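Local coordinates for Poly(beta-D-mannuronate) C5 epimerase (Pseudomonas syringae pv. tomato, PDB 4NK6), which converts beta-D-mannuronate to alpha-L-guluronate within the alginate polymer and belongs to the periplasmic complex that guards the chain on its way to export, at residues A174-P179 and D243-F248; P184-W189 and A202-N207; I216-P221 and C250-D255. All blocks are in the same frame, centred on the assembly; numbering follows the deposited sequence.

Contact 1. Residues A174-P179 and D243-F248; sequences AAYRTP and DMWYGF
Y176, in the loop between strands 172-173 and 186-188, packs against D243 and W245, and P179 of the same loop against W245, at a turn of the right-handed beta-helix where the chain leaves strand 240-242 and enters strand 246-251. Two separate patches make up the contact, one polar and one aromatic. In the polar patch the backbone N of Y176 donates to D243 OD2 at 2.9 Å, with an N-H...O angle of 140°, and reaches the oxygen at its syn lone pair. D243 CG is anti to the backbone N (chi1 -162°), which brings the carboxylate to the loop. The other oxygen, D243 OD1, comes within 3.5 Å of Y176 CB, and D243 OD2 also lies against A175 CA at 3.4 Å.

The aromatic patch is built by the far end of W245. Its atom CZ3 meets Y176 CE1 at 3.6 Å and Y176 OH at 3.4 Å, the hydroxyl arriving at the edge of the indole, near its plane. The two rings are inclined by 36° with six-membered centroids 5.8 Å apart, an oblique pairing. Next along the indole rim, W245 CH2 touches P179 CB at 3.7 Å, and these two side chains cross obliquely.

D243 OD2 has further partners in S203 OG and R183 NH1, the latter also bonded to A174 O. A backbone amide, a hydroxyl and a guanidinium therefore converge on one oxygen, and the positive charge of R183 would be expected to favour the ionised carboxylate. The chemistry implies a division of work: D243 holds the start of the loop through one directed bond, to Y176 N, while W245 meets Y176 and P179 by van der Waals contact of its six-membered ring.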
loop_
_atom_site.group_PDB
_atom_site.type_symbol
_atom_site.label_atom_id
_atom_site.label_comp_id
_atom_site.label_asym_id
_atom_site.label_seq_id
_atom_site.Cartn_x
_atom_site.Cartn_y
_atom_site.Cartn_z
ATOM N N ALA A 174 -19.190 -5.526 -0.930
ATOM C CA ALA A 174 -18.753 -6.642 -1.770
ATOM C C ALA A 174 -17.736 -7.508 -1.038
ATOM O O ALA A 174 -16.559 -7.534 -1.405
ATOM C CB ALA A 174 -18.153 -6.117 -3.076
ATOM N N ALA A 175 -18.192 -8.213 -0.008
ATOM C CA ALA A 175 -17.306 -9.002 0.847
ATOM C C ALA A 175 -16.450 -9.956 0.017
ATOM O O ALA A 175 -16.927 -10.528 -0.959
ATOM C CB ALA A 175 -18.111 -9.771 1.898
ATOM N N TYR A 176 -15.182 -10.102 0.398
ATOM C CA TYR A 176 -14.260 -10.927 -0.372
ATOM C C TYR A 176 -14.726 -12.370 -0.449
ATOM O O TYR A 176 -15.165 -12.930 0.549
ATOM C CB TYR A 176 -12.855 -10.892 0.232
ATOM C CG TYR A 176 -11.946 -11.856 -0.460
ATOM C CD1 TYR A 176 -11.462 -11.575 -1.730
ATOM C CD2 TYR A 176 -11.603 -13.071 0.130
ATOM C CE1 TYR A 176 -10.645 -12.462 -2.391
ATOM C CE2 TYR A 176 -10.781 -13.977 -0.535
ATOM C CZ TYR A 176 -10.309 -13.657 -1.797
ATOM O OH TYR A 176 -9.494 -14.515 -2.483
ATOM N N ARG A 177 -14.619 -12.972 -1.632
ATOM C CA ARG A 177 -14.969 -14.379 -1.811
ATOM C C ARG A 177 -13.898 -15.170 -2.560
ATOM O O ARG A 177 -13.561 -16.277 -2.173
ATOM C CB ARG A 177 -16.303 -14.520 -2.560
ATOM C CG ARG A 177 -17.515 -14.068 -1.767
ATOM C CD ARG A 177 -18.821 -14.353 -2.504
ATOM N NE ARG A 177 -19.022 -13.505 -3.677
ATOM C CZ ARG A 177 -20.219 -13.141 -4.130
ATOM N NH1 ARG A 177 -21.319 -13.543 -3.499
ATOM N NH2 ARG A 177 -20.321 -12.369 -5.206
ATOM N N THR A 178 -13.381 -14.620 -3.649
ATOM C CA THR A 178 -12.466 -15.380 -4.490
ATOM C C THR A 178 -11.512 -14.406 -5.198
ATOM O O THR A 178 -11.863 -13.238 -5.394
ATOM C CB THR A 178 -13.268 -16.295 -5.474
ATOM O OG1 THR A 178 -12.402 -17.259 -6.076
ATOM C CG2 THR A 178 -13.950 -15.488 -6.562
ATOM N N PRO A 179 -10.283 -14.856 -5.530
ATOM C CA PRO A 179 -9.287 -13.927 -6.092
ATOM C C PRO A 179 -9.690 -13.223 -7.393
ATOM O O PRO A 179 -9.384 -12.045 -7.562
ATOM C CB PRO A 179 -8.073 -14.833 -6.357
ATOM C CG PRO A 179 -8.232 -15.971 -5.374
ATOM C CD PRO A 179 -9.712 -16.201 -5.290
ATOM N N ASP A 243 -10.911 -5.493 4.405
ATOM C CA ASP A 243 -11.377 -6.471 3.417
ATOM C C ASP A 243 -10.879 -6.164 1.995
ATOM O O ASP A 243 -11.483 -6.599 1.008
ATOM C CB ASP A 243 -12.910 -6.572 3.435
ATOM C CG ASP A 243 -13.418 -7.853 2.770
ATOM O OD1 ASP A 243 -12.936 -8.934 3.153
ATOM O OD2 ASP A 243 -14.261 -7.775 1.853
ATOM N N MET A 244 -9.789 -5.401 1.907
ATOM C CA MET A 244 -9.167 -5.059 0.633
ATOM C C MET A 244 -8.273 -6.203 0.170
ATOM O O MET A 244 -7.663 -6.888 0.994
ATOM C CB MET A 244 -8.299 -3.805 0.782
ATOM C CG MET A 244 -8.937 -2.666 1.612
ATOM S SD MET A 244 -10.039 -1.571 0.706
ATOM C CE MET A 244 -8.841 -0.671 -0.285
ATOM N N TRP A 245 -8.167 -6.396 -1.141
ATOM C CA TRP A 245 -7.231 -7.404 -1.671
ATOM C C TRP A 245 -5.792 -7.048 -1.263
ATOM O O TRP A 245 -5.118 -7.841 -0.598
ATOM C CB TRP A 245 -7.407 -7.553 -3.193
ATOM C CG TRP A 245 -6.471 -8.525 -3.855
ATOM C CD1 TRP A 245 -5.399 -8.215 -4.636
ATOM C CD2 TRP A 245 -6.539 -9.958 -3.817
ATOM N NE1 TRP A 245 -4.783 -9.362 -5.072
ATOM C CE2 TRP A 245 -5.468 -10.447 -4.591
ATOM C CE3 TRP A 245 -7.393 -10.875 -3.194
ATOM C CZ2 TRP A 245 -5.220 -11.815 -4.757
ATOM C CZ3 TRP A 245 -7.148 -12.239 -3.367
ATOM C CH2 TRP A 245 -6.067 -12.690 -4.136
ATOM N N TYR A 246 -5.329 -5.856 -1.648
ATOM C CA TYR A 246 -4.186 -5.206 -0.993
ATOM C C TYR A 246 -4.724 -3.924 -0.388
ATOM O O TYR A 246 -5.407 -3.159 -1.070
ATOM C CB TYR A 246 -3.072 -4.794 -1.967
ATOM C CG TYR A 246 -2.386 -5.889 -2.776
ATOM C CD1 TYR A 246 -2.714 -7.234 -2.632
ATOM C CD2 TYR A 246 -1.403 -5.554 -3.694
ATOM C CE1 TYR A 246 -2.063 -8.223 -3.402
ATOM C CE2 TYR A 246 -0.763 -6.516 -4.458
ATOM C CZ TYR A 246 -1.092 -7.842 -4.310
ATOM O OH TYR A 246 -0.426 -8.762 -5.086
ATOM N N GLY A 247 -4.422 -3.669 0.880
ATOM C CA GLY A 247 -4.851 -2.424 1.490
ATOM C C GLY A 247 -4.269 -1.211 0.786
ATOM O O GLY A 247 -4.954 -0.200 0.597
ATOM N N PHE A 248 -2.998 -1.303 0.409
ATOM C CA PHE A 248 -2.326 -0.225 -0.320
ATOM C C PHE A 248 -1.275 -0.821 -1.246
ATOM O O PHE A 248 -0.563 -1.747 -0.870
ATOM C CB PHE A 248 -1.651 0.759 0.641
ATOM C CG PHE A 248 -0.784 1.812 -0.053
ATOM C CD1 PHE A 248 0.565 1.574 -0.317
ATOM C CD2 PHE A 248 -1.319 3.034 -0.429
ATOM C CE1 PHE A 248 1.360 2.525 -0.949
ATOM C CE2 PHE A 248 -0.526 4.002 -1.056
ATOM C CZ PHE A 248 0.820 3.745 -1.316
#

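Contact 2. Residues P184-W189 and A202-N207; sequences PFVLTW and ASMGYN
The F185 and Y206 rings approach each other loosely, F185 CD2 lying 4.4 Å from Y206 CE1, at the edge of the tyrosine ring and near its plane. F149 stacks on the F185 ring, and L187 CB sits in plane at its edge; the Y206 ring meets that of F182 with the planes steeply inclined.

These residues belong to the beta-helix: 184-189 carries strand 186-188, while 202-207 starts on the last residue of strand 200-202 and continues as loop. The touching parts of the two segments run 104° apart, so they meet crosswise and not as paired strands. One backbone bond joins them, G205 N to P184 O at 2.9 Å, its donor tilted 26° from the carbonyl plane. The same oxygen is approached by M204 CA at 3.2 Å and by M204 CB at an equal distance, so both carbons pack against the atom that G205 N bonds. G205 has a positive phi of 95°, at which a beta carbon would press on the preceding carbonyl oxygen; the turn therefore suits glycine.

All six touching residues are buried. M204, also against V163 and A165 of strand 162-167, is extended beyond CG and crosses V186, with SD 3.9 Å and CE 4.0 Å from V186 CG2.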
loop_
_atom_site.group_PDB
_atom_site.type_symbol
_atom_site.label_atom_id
_atom_site.label_comp_id
_atom_site.label_asym_id
_atom_site.label_seq_id
_atom_site.Cartn_x
_atom_site.Cartn_y
_atom_site.Cartn_z
ATOM N N PRO A 184 -14.685 -3.313 -7.236
ATOM C CA PRO A 184 -14.282 -1.917 -7.434
ATOM C C PRO A 184 -12.971 -1.592 -6.740
ATOM O O PRO A 184 -12.595 -2.267 -5.786
ATOM C CB PRO A 184 -15.428 -1.143 -6.783
ATOM C CG PRO A 184 -16.639 -2.001 -7.122
ATOM C CD PRO A 184 -16.128 -3.431 -6.962
ATOM N N PHE A 185 -12.289 -0.556 -7.216
ATOM C CA PHE A 185 -10.975 -0.227 -6.700
ATOM C C PHE A 185 -10.672 1.227 -7.013
ATOM O O PHE A 185 -11.406 1.885 -7.755
ATOM C CB PHE A 185 -9.909 -1.142 -7.329
ATOM C CG PHE A 185 -9.872 -1.079 -8.837
ATOM C CD1 PHE A 185 -9.150 -0.089 -9.489
ATOM C CD2 PHE A 185 -10.559 -2.011 -9.603
ATOM C CE1 PHE A 185 -9.127 -0.019 -10.868
ATOM C CE2 PHE A 185 -10.538 -1.955 -10.990
ATOM C CZ PHE A 185 -9.823 -0.967 -11.626
ATOM N N VAL A 186 -9.590 1.731 -6.438
ATOM C CA VAL A 186 -9.102 3.070 -6.771
ATOM C C VAL A 186 -7.719 2.929 -7.393
ATOM O O VAL A 186 -6.901 2.129 -6.930
ATOM C CB VAL A 186 -9.002 3.981 -5.529
ATOM C CG1 VAL A 186 -8.511 5.384 -5.925
ATOM C CG2 VAL A 186 -10.361 4.077 -4.819
ATOM N N LEU A 187 -7.470 3.685 -8.454
ATOM C CA LEU A 187 -6.206 3.603 -9.172
ATOM C C LEU A 187 -5.811 5.002 -9.589
ATOM O O LEU A 187 -6.617 5.717 -10.167
ATOM C CB LEU A 187 -6.357 2.719 -10.423
ATOM C CG LEU A 187 -5.221 2.751 -11.459
ATOM C CD1 LEU A 187 -3.917 2.270 -10.838
ATOM C CD2 LEU A 187 -5.551 1.930 -12.712
ATOM N N THR A 188 -4.588 5.407 -9.276
ATOM C CA THR A 188 -4.074 6.683 -9.773
ATOM C C THR A 188 -2.823 6.446 -10.612
ATOM O O THR A 188 -2.113 5.443 -10.415
ATOM C CB THR A 188 -3.790 7.696 -8.636
ATOM O OG1 THR A 188 -2.608 7.309 -7.925
ATOM C CG2 THR A 188 -4.969 7.757 -7.670
ATOM N N TRP A 189 -2.563 7.365 -11.539
ATOM C CA TRP A 189 -1.518 7.192 -12.550
ATOM C C TRP A 189 -0.399 8.218 -12.414
ATOM O O TRP A 189 -0.458 9.106 -11.565
ATOM C CB TRP A 189 -2.104 7.285 -13.971
ATOM C CG TRP A 189 -2.833 6.054 -14.451
ATOM C CD1 TRP A 189 -4.142 5.979 -14.847
ATOM C CD2 TRP A 189 -2.291 4.728 -14.600
ATOM N NE1 TRP A 189 -4.448 4.686 -15.228
ATOM C CE2 TRP A 189 -3.331 3.903 -15.091
ATOM C CE3 TRP A 189 -1.030 4.160 -14.373
ATOM C CZ2 TRP A 189 -3.147 2.538 -15.349
ATOM C CZ3 TRP A 189 -0.849 2.797 -14.627
ATOM C CH2 TRP A 189 -1.901 2.007 -15.110
ATOM N N ALA A 202 -13.864 -0.058 2.174
ATOM C CA ALA A 202 -13.856 -1.483 2.427
ATOM C C ALA A 202 -14.137 -2.299 1.164
ATOM O O ALA A 202 -14.807 -1.826 0.241
ATOM C CB ALA A 202 -14.855 -1.830 3.531
ATOM N N SER A 203 -13.587 -3.509 1.129
ATOM C CA SER A 203 -13.971 -4.522 0.147
ATOM C C SER A 203 -13.526 -4.251 -1.291
ATOM O O SER A 203 -14.064 -4.829 -2.231
ATOM C CB SER A 203 -15.475 -4.801 0.230
ATOM O OG SER A 203 -15.772 -5.406 1.481
ATOM N N MET A 204 -12.508 -3.414 -1.453
ATOM C CA MET A 204 -12.001 -3.099 -2.783
ATOM C C MET A 204 -10.885 -4.018 -3.240
ATOM O O MET A 204 -10.123 -4.537 -2.433
ATOM C CB MET A 204 -11.447 -1.680 -2.808
ATOM C CG MET A 204 -12.495 -0.593 -2.661
ATOM S SD MET A 204 -11.684 1.000 -2.773
ATOM C CE MET A 204 -13.110 2.091 -2.631
ATOM N N GLY A 205 -10.760 -4.170 -4.554
ATOM C CA GLY A 205 -9.590 -4.806 -5.108
ATOM C C GLY A 205 -9.767 -6.284 -5.366
ATOM O O GLY A 205 -10.566 -6.965 -4.711
ATOM N N TYR A 206 -8.991 -6.784 -6.317
ATOM C CA TYR A 206 -8.964 -8.204 -6.609
ATOM C C TYR A 206 -7.691 -8.538 -7.384
ATOM O O TYR A 206 -6.876 -7.656 -7.654
ATOM C CB TYR A 206 -10.236 -8.639 -7.357
ATOM C CG TYR A 206 -10.364 -8.138 -8.783
ATOM C CD1 TYR A 206 -10.510 -6.781 -9.056
ATOM C CD2 TYR A 206 -10.371 -9.032 -9.858
ATOM C CE1 TYR A 206 -10.643 -6.315 -10.367
ATOM C CE2 TYR A 206 -10.505 -8.585 -11.177
ATOM C CZ TYR A 206 -10.644 -7.217 -11.420
ATOM O OH TYR A 206 -10.771 -6.747 -12.716
ATOM N N ASN A 207 -7.521 -9.815 -7.718
ATOM C CA ASN A 207 -6.290 -10.316 -8.341
ATOM C C ASN A 207 -6.170 -9.923 -9.819
ATOM O O ASN A 207 -6.265 -10.770 -10.700
ATOM C CB ASN A 207 -6.237 -11.845 -8.195
ATOM C CG ASN A 207 -4.934 -12.452 -8.708
ATOM O OD1 ASN A 207 -3.859 -11.877 -8.547
ATOM N ND2 ASN A 207 -5.033 -13.622 -9.327
#

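Contact 3. Residues I216-P221 and C250-D255; sequences ISQYTP and CYETRD
I216 pairs with C250 and S217 with Y251 in parallel register, CA atoms 4.5 and 4.7 Å apart. Y251 bonds to both flanks of S217: its N donates to I216 O at 2.9 Å. Its O accepts from Q218 N in a nearly straight bond (170°). Beside I216 CB lies C250 CB, at 3.9 Å. On the other face S217 OG rests 3.4 Å from Y251 CD1 while donating to Q218 O; the methylated lysine at position 210 also bonds this hydroxyl. Beyond the strands, Q218 CB packs on E252 CB at 3.6 Å, and a water accepts from Q218 NE2 and donates to E252 OE1. The bend at chi2 (57°) turns CD of Q218 back, and OE1 accepts from Y219 N. A second water, in plane at the Y251 ring edge, links Y251 OH to Y219 O, and R276 forms a salt bridge with E252 OE2. The Y251 side chain lies about 5 Å from that of H274, the inferred proton acceptor. Such in-register pairing between neighbouring coils is typical of parallel beta-helices, here the right-handed one, next to the probable active site.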
loop_
_atom_site.group_PDB
_atom_site.type_symbol
_atom_site.label_atom_id
_atom_site.label_comp_id
_atom_site.label_asym_id
_atom_site.label_seq_id
_atom_site.Cartn_x
_atom_site.Cartn_y
_atom_site.Cartn_z
ATOM N N ILE A 216 -1.401 3.257 -6.393
ATOM C CA ILE A 216 -0.761 4.479 -6.866
ATOM C C ILE A 216 0.325 4.038 -7.845
ATOM O O ILE A 216 1.185 3.256 -7.482
ATOM C CB ILE A 216 -0.102 5.231 -5.688
ATOM C CG1 ILE A 216 -1.074 5.325 -4.502
ATOM C CG2 ILE A 216 0.396 6.599 -6.120
ATOM C CD1 ILE A 216 -2.328 6.181 -4.792
ATOM N N SER A 217 0.311 4.531 -9.078
ATOM C CA SER A 217 1.181 3.918 -10.076
ATOM C C SER A 217 1.658 4.818 -11.197
ATOM O O SER A 217 0.870 5.510 -11.842
ATOM C CB SER A 217 0.478 2.696 -10.694
ATOM O OG SER A 217 1.327 2.000 -11.594
ATOM N N GLN A 218 2.959 4.776 -11.455
ATOM C CA GLN A 218 3.480 5.323 -12.696
ATOM C C GLN A 218 2.843 4.556 -13.861
ATOM O O GLN A 218 2.432 3.400 -13.698
ATOM C CB GLN A 218 5.007 5.183 -12.714
ATOM C CG GLN A 218 5.705 5.667 -13.984
ATOM C CD GLN A 218 5.415 7.135 -14.314
ATOM O OE1 GLN A 218 4.371 7.459 -14.874
ATOM N NE2 GLN A 218 6.347 8.018 -13.973
ATOM N N TYR A 219 2.750 5.188 -15.029
ATOM C CA TYR A 219 2.296 4.496 -16.234
ATOM C C TYR A 219 3.236 3.333 -16.567
ATOM O O TYR A 219 4.354 3.264 -16.046
ATOM C CB TYR A 219 2.255 5.455 -17.424
ATOM C CG TYR A 219 1.180 6.514 -17.346
ATOM C CD1 TYR A 219 -0.143 6.206 -17.630
ATOM C CD2 TYR A 219 1.492 7.831 -17.006
ATOM C CE1 TYR A 219 -1.132 7.170 -17.564
ATOM C CE2 TYR A 219 0.509 8.803 -16.941
ATOM C CZ TYR A 219 -0.803 8.463 -17.225
ATOM O OH TYR A 219 -1.796 9.413 -17.166
ATOM N N THR A 220 2.781 2.425 -17.432
ATOM C CA THR A 220 3.626 1.336 -17.922
ATOM C C THR A 220 4.858 1.939 -18.591
ATOM O O THR A 220 4.813 3.090 -19.027
ATOM C CB THR A 220 2.875 0.430 -18.943
ATOM O OG1 THR A 220 2.395 1.226 -20.035
ATOM C CG2 THR A 220 1.702 -0.287 -18.283
ATOM N N PRO A 221 5.965 1.174 -18.668
ATOM C CA PRO A 221 7.199 1.710 -19.258
ATOM C C PRO A 221 7.002 2.339 -20.647
ATOM O O PRO A 221 7.457 3.460 -20.861
ATOM C CB PRO A 221 8.104 0.476 -19.351
ATOM C CG PRO A 221 7.645 -0.405 -18.225
ATOM C CD PRO A 221 6.153 -0.194 -18.142
ATOM N N CYS A 250 1.700 0.470 -4.406
ATOM C CA CYS A 250 2.245 1.469 -5.314
ATOM C C CYS A 250 3.366 0.936 -6.210
ATOM O O CYS A 250 3.968 -0.101 -5.931
ATOM C CB CYS A 250 2.667 2.752 -4.581
ATOM S SG CYS A 250 4.081 2.589 -3.476
ATOM N N TYR A 251 3.622 1.663 -7.290
ATOM C CA TYR A 251 4.595 1.281 -8.305
ATOM C C TYR A 251 5.268 2.551 -8.795
ATOM O O TYR A 251 4.579 3.484 -9.225
ATOM C CB TYR A 251 3.866 0.595 -9.473
ATOM C CG TYR A 251 4.684 0.405 -10.746
ATOM C CD1 TYR A 251 4.706 1.384 -11.737
ATOM C CD2 TYR A 251 5.400 -0.766 -10.971
ATOM C CE1 TYR A 251 5.438 1.215 -12.906
ATOM C CE2 TYR A 251 6.142 -0.950 -12.139
ATOM C CZ TYR A 251 6.152 0.046 -13.102
ATOM O OH TYR A 251 6.878 -0.124 -14.259
ATOM N N GLU A 252 6.597 2.582 -8.732
ATOM C CA GLU A 252 7.381 3.751 -9.118
ATOM C C GLU A 252 6.770 5.061 -8.600
ATOM O O GLU A 252 6.528 6.002 -9.359
ATOM C CB GLU A 252 7.590 3.772 -10.635
ATOM C CG GLU A 252 8.532 2.673 -11.109
ATOM C CD GLU A 252 8.850 2.759 -12.587
ATOM O OE1 GLU A 252 8.502 3.785 -13.209
ATOM O OE2 GLU A 252 9.445 1.799 -13.127
ATOM N N THR A 253 6.517 5.090 -7.294
ATOM C CA THR A 253 5.833 6.196 -6.634
ATOM C C THR A 253 6.821 6.929 -5.743
ATOM O O THR A 253 7.731 6.312 -5.186
ATOM C CB THR A 253 4.642 5.650 -5.813
ATOM O OG1 THR A 253 3.634 5.181 -6.712
ATOM C CG2 THR A 253 4.038 6.709 -4.896
ATOM N N ARG A 254 6.675 8.247 -5.622
ATOM C CA ARG A 254 7.617 9.017 -4.818
ATOM C C ARG A 254 6.967 9.703 -3.621
ATOM O O ARG A 254 5.852 10.218 -3.715
ATOM C CB ARG A 254 8.335 10.062 -5.677
ATOM C CG ARG A 254 7.424 11.173 -6.170
ATOM C CD ARG A 254 8.204 12.320 -6.792
ATOM N NE ARG A 254 7.320 13.426 -7.150
ATOM C CZ ARG A 254 7.005 14.432 -6.335
ATOM N NH1 ARG A 254 7.503 14.487 -5.102
ATOM N NH2 ARG A 254 6.189 15.389 -6.756
ATOM N N ASP A 255 7.671 9.687 -2.494
ATOM C CA ASP A 255 7.350 10.558 -1.359
ATOM C C ASP A 255 5.935 10.379 -0.811
ATOM O O ASP A 255 5.344 11.314 -0.274
ATOM C CB ASP A 255 7.570 12.014 -1.759
ATOM C CG ASP A 255 8.965 12.255 -2.306
ATOM O OD1 ASP A 255 9.935 11.747 -1.703
ATOM O OD2 ASP A 255 9.091 12.934 -3.343
HETATM O O HOH W 1 9.002 6.513 -12.926
HETATM O O HOH W 2 6.757 2.141 -15.844
#

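Overall arrangement
Contacts 2 and 3 are buried, whereas contact 1 is partly buried and includes the exposed A175. Contacts 1 and 3 both use strand 246-251, one at its entry and the other at its exit, and F248 CE2 packs on I216 CG1 between them. Contact 2 is nested along the chain within contact 1; P179 O and N207 N, 2.9 Å apart, probably bond the two. Strand 186-188 of contact 2 lies beside strand 215-217 of contact 3, T188 O probably bonding S217 N. The chemistry follows position: a carboxylate and an aromatic patch at the loop, crosswise packing with a single backbone bond inside, and parallel strand pairing followed by water-joined side chains, with Y251 close to H274.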